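Local coordinates for protein TodX (Pseudomonas putida, PDB 3BS0) that probably carries toluene and related aromatic hydrocarbons across the outer membrane as a beta-barrel transporter of the FadL family, at residues P188-F193 with L264-D269; T160-E165 with G246-K251; A286-E291 with A341-N346. All coordinates share one frame; numbering follows the deposited sequence.

Contact 1: P188-F193 with L264-D269. With C8E ((hydroxyethyloxy)tri(ethyloxy)octane), chain C.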
# COMPACT_ATOMS: atom_id res chain seq x y z
N PRO A 188 -26.91 19.01 13.72
CA PRO A 188 -28.17 19.76 13.82
C PRO A 188 -28.33 20.94 12.89
O PRO A 188 -29.43 21.43 12.72
CB PRO A 188 -28.21 20.17 15.28
CG PRO A 188 -26.79 20.30 15.64
CD PRO A 188 -26.17 19.10 15.00
N SER A 189 -27.27 21.45 12.30
CA SER A 189 -27.48 22.58 11.40
C SER A 189 -27.66 22.18 9.94
O SER A 189 -28.42 22.81 9.21
CB SER A 189 -26.33 23.59 11.53
OG SER A 189 -25.09 22.92 11.67
N LEU A 190 -26.99 21.11 9.51
CA LEU A 190 -27.12 20.67 8.13
C LEU A 190 -28.20 19.60 7.88
O LEU A 190 -28.74 19.49 6.78
CB LEU A 190 -25.76 20.17 7.62
CG LEU A 190 -24.67 21.24 7.61
CD1 LEU A 190 -23.33 20.63 7.26
CD2 LEU A 190 -25.04 22.33 6.62
N ALA A 191 -28.50 18.83 8.92
CA ALA A 191 -29.49 17.75 8.84
C ALA A 191 -30.78 18.09 8.11
O ALA A 191 -31.32 17.25 7.39
CB ALA A 191 -29.81 17.25 10.23
N GLY A 192 -31.28 19.31 8.30
CA GLY A 192 -32.51 19.72 7.65
C GLY A 192 -32.29 19.97 6.17
O GLY A 192 -33.19 19.78 5.35
N PHE A 193 -31.09 20.39 5.82
CA PHE A 193 -30.76 20.69 4.44
C PHE A 193 -30.63 19.39 3.66
O PHE A 193 -31.19 19.24 2.57
CB PHE A 193 -29.45 21.48 4.37
CG PHE A 193 -29.08 21.91 2.98
CD1 PHE A 193 -29.87 22.83 2.29
CD2 PHE A 193 -27.98 21.35 2.33
CE1 PHE A 193 -29.55 23.19 0.96
CE2 PHE A 193 -27.66 21.70 1.02
CZ PHE A 193 -28.45 22.62 0.34
N LEU A 264 -24.17 23.01 -0.39
CA LEU A 264 -23.78 23.92 0.67
C LEU A 264 -22.42 23.48 1.21
O LEU A 264 -22.34 22.84 2.26
CB LEU A 264 -24.83 23.91 1.79
CG LEU A 264 -24.85 25.00 2.87
CD1 LEU A 264 -25.94 24.66 3.90
CD2 LEU A 264 -23.49 25.12 3.54
N PRO A 265 -21.34 23.84 0.49
CA PRO A 265 -19.93 23.54 0.78
C PRO A 265 -19.40 24.23 2.03
O PRO A 265 -19.92 25.26 2.44
CB PRO A 265 -19.21 24.06 -0.45
CG PRO A 265 -20.01 25.30 -0.77
CD PRO A 265 -21.44 24.75 -0.66
N LEU A 266 -18.36 23.67 2.62
CA LEU A 266 -17.80 24.29 3.79
C LEU A 266 -16.39 23.78 4.06
O LEU A 266 -16.19 22.61 4.41
CB LEU A 266 -18.76 24.13 4.96
CG LEU A 266 -18.78 23.07 6.06
CD1 LEU A 266 -17.69 23.40 7.05
CD2 LEU A 266 -20.13 23.11 6.77
N ASP A 267 -15.43 24.69 3.86
CA ASP A 267 -14.00 24.43 4.04
C ASP A 267 -13.60 24.42 5.49
O ASP A 267 -14.14 25.17 6.30
CB ASP A 267 -13.17 25.51 3.35
CG ASP A 267 -13.67 25.82 1.98
OD1 ASP A 267 -13.96 24.88 1.21
OD2 ASP A 267 -13.76 27.02 1.66
N GLY A 268 -12.63 23.58 5.81
CA GLY A 268 -12.16 23.49 7.17
C GLY A 268 -10.99 22.54 7.25
O GLY A 268 -10.37 22.19 6.24
N ASP A 269 -10.69 22.12 8.46
CA ASP A 269 -9.61 21.19 8.72
C ASP A 269 -10.18 19.78 8.88
O ASP A 269 -11.32 19.61 9.30
CB ASP A 269 -8.87 21.60 10.00
CG ASP A 269 -7.73 20.66 10.32
OD1 ASP A 269 -6.67 20.75 9.66
OD2 ASP A 269 -7.90 19.82 11.23
C1 C8E C . -22.81 16.53 7.15
C2 C8E C . -24.05 16.50 7.92
C3 C8E C . -24.88 15.33 7.65
C4 C8E C . -25.97 15.35 8.61
C5 C8E C . -27.22 15.03 7.89
C6 C8E C . -28.08 14.16 8.67
C7 C8E C . -29.14 13.99 7.69
C8 C8E C . -30.00 12.86 8.06
O9 C8E C . -31.39 12.76 7.82
C10 C8E C . -32.25 13.74 8.39
C11 C8E C . -33.65 13.38 7.97
O12 C8E C . -34.65 14.14 8.69
C13 C8E C . -35.11 15.38 8.04
C14 C8E C . -36.41 15.54 7.16
O15 C8E C . -36.60 16.03 5.79
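Leu190 and Phe193 reach from one side of helix 186-194 to Leu264 and Leu266 on strand 263-272, and the contact between them is wholly apolar. The helix and strand run nearly antiparallel at 153°, with their axes 11.4 Å apart, a gap that branched and aromatic side chains can bridge. Leu190 divides its two methyls between neighbours: CD2 meets Leu264 CD1 at 3.7 Å, while CD1 faces Leu266 CD2 at 4.1 Å. The side chain of Phe193 leaves with CG anti to the backbone N (chi1 -176°), which carries the ring over to Leu264. There CE2 lies 3.7 Å from Leu264 CB, and Leu264 CD1 sits above one ring face, offset toward its rim. Replacing Phe193 by alanine would probably leave Leu264 CB and CD1 without this aromatic surface and open a gap between helix and strand. Leu254 and Ala256 of strand 244-257 extend the apolar bed beneath Leu190 and Phe193. At Ala191 the alkyl tail of a bound detergent runs alongside, C5 lying 3.7 Å from CA. An apolar helix face laid on the barrel wall in this way is consistent with the long, partly helical extracellular loops of FadL-family transporters.

Contact 2: T160-E165 with G246-K251. With C8E ((hydroxyethyloxy)tri(ethyloxy)octane), chain D.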
# COMPACT_ATOMS: atom_id res chain seq x y z
N THR A 160 2.96 10.18 4.04
CA THR A 160 1.70 9.71 3.49
C THR A 160 0.83 10.86 3.09
O THR A 160 0.75 11.86 3.79
CB THR A 160 0.90 8.88 4.51
OG1 THR A 160 1.74 8.50 5.61
CG2 THR A 160 0.38 7.62 3.85
N SER A 161 0.18 10.70 1.96
CA SER A 161 -0.73 11.71 1.45
C SER A 161 -2.05 10.99 1.15
O SER A 161 -2.07 9.83 0.71
CB SER A 161 -0.13 12.34 0.18
OG SER A 161 -0.94 13.37 -0.35
N LEU A 162 -3.17 11.66 1.41
CA LEU A 162 -4.47 11.07 1.15
C LEU A 162 -5.39 11.98 0.38
O LEU A 162 -5.75 13.05 0.86
CB LEU A 162 -5.21 10.69 2.44
CG LEU A 162 -6.66 10.34 2.07
CD1 LEU A 162 -6.62 9.15 1.13
CD2 LEU A 162 -7.55 10.04 3.28
N ASN A 163 -5.78 11.55 -0.82
CA ASN A 163 -6.73 12.28 -1.64
C ASN A 163 -8.04 11.51 -1.55
O ASN A 163 -8.08 10.29 -1.65
CB ASN A 163 -6.26 12.38 -3.09
CG ASN A 163 -5.14 13.38 -3.26
OD1 ASN A 163 -5.33 14.57 -3.04
ND2 ASN A 163 -3.96 12.90 -3.63
N LEU A 164 -9.13 12.25 -1.33
CA LEU A 164 -10.43 11.65 -1.19
C LEU A 164 -11.51 12.52 -1.83
O LEU A 164 -11.46 13.74 -1.78
CB LEU A 164 -10.75 11.49 0.30
CG LEU A 164 -11.43 10.24 0.84
CD1 LEU A 164 -12.05 10.58 2.19
CD2 LEU A 164 -12.48 9.77 -0.12
N GLU A 165 -12.49 11.85 -2.41
CA GLU A 165 -13.64 12.48 -3.04
C GLU A 165 -14.67 11.40 -2.66
O GLU A 165 -14.57 10.26 -3.13
CB GLU A 165 -13.40 12.57 -4.55
CG GLU A 165 -13.79 13.90 -5.23
CD GLU A 165 -13.24 15.16 -4.54
OE1 GLU A 165 -12.01 15.24 -4.27
OE2 GLU A 165 -14.06 16.08 -4.28
N GLY A 246 1.73 10.29 12.66
CA GLY A 246 0.76 11.13 13.33
C GLY A 246 -0.57 11.06 12.60
O GLY A 246 -0.84 10.12 11.83
N ASP A 247 -1.42 12.05 12.85
CA ASP A 247 -2.72 12.13 12.20
C ASP A 247 -2.51 12.66 10.79
O ASP A 247 -1.58 13.42 10.55
CB ASP A 247 -3.63 13.11 12.95
CG ASP A 247 -3.82 12.75 14.42
OD1 ASP A 247 -4.17 11.58 14.71
OD2 ASP A 247 -3.65 13.65 15.27
N LEU A 248 -3.35 12.24 9.85
CA LEU A 248 -3.24 12.80 8.52
C LEU A 248 -4.04 14.08 8.70
O LEU A 248 -5.14 14.05 9.25
CB LEU A 248 -3.94 11.94 7.47
CG LEU A 248 -3.37 10.62 6.97
CD1 LEU A 248 -4.12 10.25 5.68
CD2 LEU A 248 -1.88 10.75 6.71
N GLU A 249 -3.48 15.21 8.28
CA GLU A 249 -4.20 16.48 8.41
C GLU A 249 -4.04 17.38 7.19
O GLU A 249 -2.99 17.44 6.56
CB GLU A 249 -3.74 17.23 9.67
CG GLU A 249 -4.81 18.19 10.16
CD GLU A 249 -4.52 18.76 11.53
OE1 GLU A 249 -4.01 18.00 12.38
OE2 GLU A 249 -4.80 19.96 11.75
N GLY A 250 -5.11 18.08 6.86
CA GLY A 250 -5.07 18.96 5.72
C GLY A 250 -6.40 19.65 5.53
O GLY A 250 -7.24 19.69 6.42
N LYS A 251 -6.59 20.20 4.34
CA LYS A 251 -7.81 20.90 4.03
C LYS A 251 -8.81 19.95 3.39
O LYS A 251 -8.43 19.04 2.64
CB LYS A 251 -7.50 22.08 3.09
CG LYS A 251 -6.54 23.11 3.68
CD LYS A 251 -6.88 23.42 5.14
CE LYS A 251 -6.56 24.87 5.53
NZ LYS A 251 -7.32 25.28 6.77
C1 C8E D . -3.05 3.15 5.92
C2 C8E D . -4.22 3.61 5.18
C3 C8E D . -5.09 4.58 5.84
C4 C8E D . -5.88 5.14 4.80
C5 C8E D . -7.10 5.65 5.32
C6 C8E D . -7.86 6.18 4.21
C7 C8E D . -9.19 5.90 4.85
C8 C8E D . -9.56 6.78 5.96
O9 C8E D . -10.80 7.41 6.14
C10 C8E D . -11.17 8.33 5.04
C11 C8E D . -12.54 8.92 5.50
O12 C8E D . -12.46 10.29 6.19
C13 C8E D . -13.28 11.22 5.43
C14 C8E D . -14.85 11.06 5.39
O15 C8E D . -15.79 10.80 6.52
C16 C8E D . -15.90 9.33 6.74
C17 C8E D . -16.98 8.62 5.88
O18 C8E D . -18.05 7.77 6.32
C19 C8E D . -17.60 6.38 6.39
C20 C8E D . -18.14 5.15 5.58
O21 C8E D . -19.01 4.25 6.26
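Leu162 and Leu248 meet along the wall of a FadL-type beta barrel, on the side facing a bound detergent and on strands that are not direct neighbours here: the start of strand 214-228 lies between them. The contact is a buried and largely apolar one with no hydrogen bond across it. Leu248 presents both methyls to strand 151-169. Its CD1 lies 3.4 Å from Leu162 CB, and its CD2 lies 4.0 Å from Thr160 CB, so the fork of the leucine spans two residues whose side chains emerge on the same side of their strand. The two leucines cross at about a right angle. With CG anti to the backbone N (chi1 169°), Leu162 sends its branch end past Leu248 and offers CD2 to the bound detergent, 4.0 Å from C6 of the alkyl tail. Leucine suits position 162 because one methyl-rich side chain can pack on protein and on a hydrocarbon chain at once; at 248 its forked end can meet Leu162 and Thr160 together.

The next shell explains how the leucines come to face each other. Backbone hydrogen bonds tie Thr160 to Ala216 and Leu162 to Val214, and Leu248 rests on the side chains of these same two residues, Val214 and Ala216, which form the floor beneath it. Val272 of strand 263-272 supports Leu248 from its other neighbouring strand. Strand alternation turns Asn163 and Glu165 to the opposite side, where Glu165 OE2 is hydrogen-bonded to Ser203 OG and His201 NE2. Such a division, with leucines on the detergent side and polar residues behind, is consistent with an apolar passage inside the barrel. Further along the same face, Leu164, also touching Val369, continues the lining: its CD1 stands 3.5 Å from C13 of the detergent, in the ether part of that molecule.

Contact 3: A286-E291 with A341-N346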
# COMPACT_ATOMS: atom_id res chain seq x y z
N ALA A 286 15.21 -20.08 1.74
CA ALA A 286 15.47 -20.19 0.31
C ALA A 286 16.37 -21.41 0.09
O ALA A 286 17.24 -21.71 0.92
CB ALA A 286 16.16 -18.93 -0.19
N HIS A 287 16.17 -22.12 -1.02
CA HIS A 287 16.97 -23.30 -1.32
C HIS A 287 17.25 -23.49 -2.81
O HIS A 287 16.37 -23.30 -3.65
CB HIS A 287 16.29 -24.56 -0.77
CG HIS A 287 16.96 -25.84 -1.18
ND1 HIS A 287 16.53 -26.60 -2.24
CD2 HIS A 287 18.07 -26.45 -0.70
CE1 HIS A 287 17.34 -27.63 -2.40
NE2 HIS A 287 18.29 -27.56 -1.48
N GLN A 288 18.49 -23.86 -3.12
CA GLN A 288 18.91 -24.09 -4.49
C GLN A 288 19.03 -25.60 -4.73
O GLN A 288 19.70 -26.30 -3.97
CB GLN A 288 20.25 -23.40 -4.76
CG GLN A 288 20.78 -23.54 -6.17
CD GLN A 288 21.96 -22.63 -6.44
OE1 GLN A 288 22.92 -22.60 -5.67
NE2 GLN A 288 21.90 -21.89 -7.54
N PHE A 289 18.37 -26.10 -5.76
CA PHE A 289 18.40 -27.53 -6.08
C PHE A 289 19.57 -27.89 -6.98
O PHE A 289 20.53 -28.55 -6.56
CB PHE A 289 17.10 -27.96 -6.76
CG PHE A 289 15.87 -27.71 -5.94
CD1 PHE A 289 15.34 -26.43 -5.82
CD2 PHE A 289 15.23 -28.76 -5.28
CE1 PHE A 289 14.20 -26.20 -5.05
CE2 PHE A 289 14.08 -28.54 -4.52
CZ PHE A 289 13.57 -27.26 -4.40
N ASN A 290 19.48 -27.45 -8.23
CA ASN A 290 20.51 -27.71 -9.23
C ASN A 290 21.69 -26.76 -9.05
O ASN A 290 22.73 -27.14 -8.50
CB ASN A 290 19.93 -27.53 -10.63
CG ASN A 290 20.91 -27.91 -11.72
OD1 ASN A 290 21.25 -29.08 -11.89
ND2 ASN A 290 21.37 -26.91 -12.46
N GLU A 291 21.52 -25.53 -9.53
CA GLU A 291 22.54 -24.48 -9.44
C GLU A 291 22.13 -23.30 -10.32
O GLU A 291 22.79 -22.26 -10.33
CB GLU A 291 23.92 -25.01 -9.86
CG GLU A 291 23.97 -25.73 -11.21
CD GLU A 291 25.26 -26.50 -11.40
OE1 GLU A 291 25.45 -27.09 -12.49
OE2 GLU A 291 26.08 -26.53 -10.46
N ALA A 341 13.12 -19.03 -9.15
CA ALA A 341 14.08 -18.32 -9.99
C ALA A 341 14.83 -19.38 -10.80
O ALA A 341 15.21 -20.41 -10.26
CB ALA A 341 15.04 -17.53 -9.13
N TYR A 342 15.06 -19.11 -12.08
CA TYR A 342 15.73 -20.06 -12.95
C TYR A 342 16.74 -19.43 -13.91
O TYR A 342 16.38 -18.58 -14.72
CB TYR A 342 14.66 -20.82 -13.77
CG TYR A 342 15.18 -21.92 -14.67
CD1 TYR A 342 15.75 -23.08 -14.13
CD2 TYR A 342 15.06 -21.82 -16.05
CE1 TYR A 342 16.19 -24.11 -14.95
CE2 TYR A 342 15.51 -22.85 -16.89
CZ TYR A 342 16.07 -24.00 -16.33
OH TYR A 342 16.50 -25.03 -17.15
N LYS A 343 18.00 -19.85 -13.83
CA LYS A 343 19.02 -19.33 -14.74
C LYS A 343 18.89 -20.07 -16.06
O LYS A 343 19.45 -21.16 -16.24
CB LYS A 343 20.43 -19.52 -14.16
CG LYS A 343 20.76 -18.63 -12.98
CD LYS A 343 22.25 -18.66 -12.66
CE LYS A 343 22.56 -17.83 -11.43
NZ LYS A 343 21.76 -18.31 -10.27
N TYR A 344 18.15 -19.47 -16.98
CA TYR A 344 17.86 -20.01 -18.31
C TYR A 344 18.97 -19.76 -19.33
O TYR A 344 19.19 -20.57 -20.23
CB TYR A 344 16.56 -19.41 -18.80
CG TYR A 344 16.05 -19.94 -20.12
CD1 TYR A 344 15.46 -21.20 -20.21
CD2 TYR A 344 16.10 -19.15 -21.26
CE1 TYR A 344 14.93 -21.66 -21.41
CE2 TYR A 344 15.58 -19.60 -22.47
CZ TYR A 344 14.99 -20.85 -22.54
OH TYR A 344 14.45 -21.25 -23.73
N ASN A 345 19.64 -18.63 -19.20
CA ASN A 345 20.74 -18.26 -20.08
C ASN A 345 21.84 -17.83 -19.14
O ASN A 345 21.72 -17.97 -17.93
CB ASN A 345 20.37 -17.07 -20.97
CG ASN A 345 19.33 -17.42 -22.03
OD1 ASN A 345 19.03 -16.61 -22.91
ND2 ASN A 345 18.77 -18.62 -21.94
N ASN A 346 22.92 -17.30 -19.70
CA ASN A 346 24.02 -16.84 -18.87
C ASN A 346 23.66 -15.46 -18.33
O ASN A 346 24.26 -14.97 -17.35
CB ASN A 346 25.31 -16.77 -19.69
CG ASN A 346 26.51 -16.40 -18.85
OD1 ASN A 346 26.84 -15.22 -18.68
ND2 ASN A 346 27.17 -17.41 -18.29
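Gln288 and Glu291 approach Lys343 across a gap too wide for strand pairing, the backbone register setting the CA atoms of Glu291 and Lys343 8.2 Å apart and those of Gln288 and Ala341 9.3 Å. Both segments run off the ends of barrel strands, 280-288 and 333-343, and strand 293-302 fills the gap between them, pairing with each. Residues 289 to 292 form the turn of a beta hairpin, probably one of the short periplasmic turns of a FadL-type barrel.

Lys343 carries this thin surface contact. Its chain stays extended until the last torsion and then bends (chi4 57°), which leaves NZ 4.1 Å from Glu291 O and 4.5 Å from Gln288 NE2. Neither approach is a hydrogen bond, so the ammonium group probably gains no more than a loose electrostatic attraction to the carbonyl oxygen. It is the backbone carbonyl of Glu291 that approaches Lys343; the side chain starts off in the other direction. Long, flexible, polar residues fit such a solvent-facing rim, where no fixed packing partner is required.

Below the rim, Ala286 and Ala341 are small enough to lie against Tyr23 and Met16 of the N-terminal segment, consistent with the hatch that plugs barrels of this family. Within the turn, Phe289 lays its ring against that of Trp293, the planes inclined by about 30°. On the other segment, Tyr342 CE2 comes in plane to the edge of the Tyr344 ring. Just beyond, Asn345 ND2 donates a hydrogen bond to Tyr344 O at 2.6 Å, nearly straight at the hydrogen (163°), with the donor well above the carbonyl plane.

In the fold
From the N terminus, 160-165 opens contact 2, then 188-193 opens contact 1 from the excursion between strands 151-169 and 214-228. Contact 2 closes at 246-251 after 80 intervening residues, and contact 1 closes at 264-269 after 70, so the two loops cross. Strands 244-257 and 263-272 are neighbours, which brings these contacts together: Asp269 OD1 lies 2.9 Å from Glu249 OE2, two carboxylates in close approach. Contact 3 follows in series, closing a 49-residue loop. Its centre is about 62 Å from that of contact 1. Contact 1 ties helix 186-194 to the wall, contact 2 joins strands 151-169 and 244-257 within it, and contact 3 links two strand ends on the other side of the chain's centre.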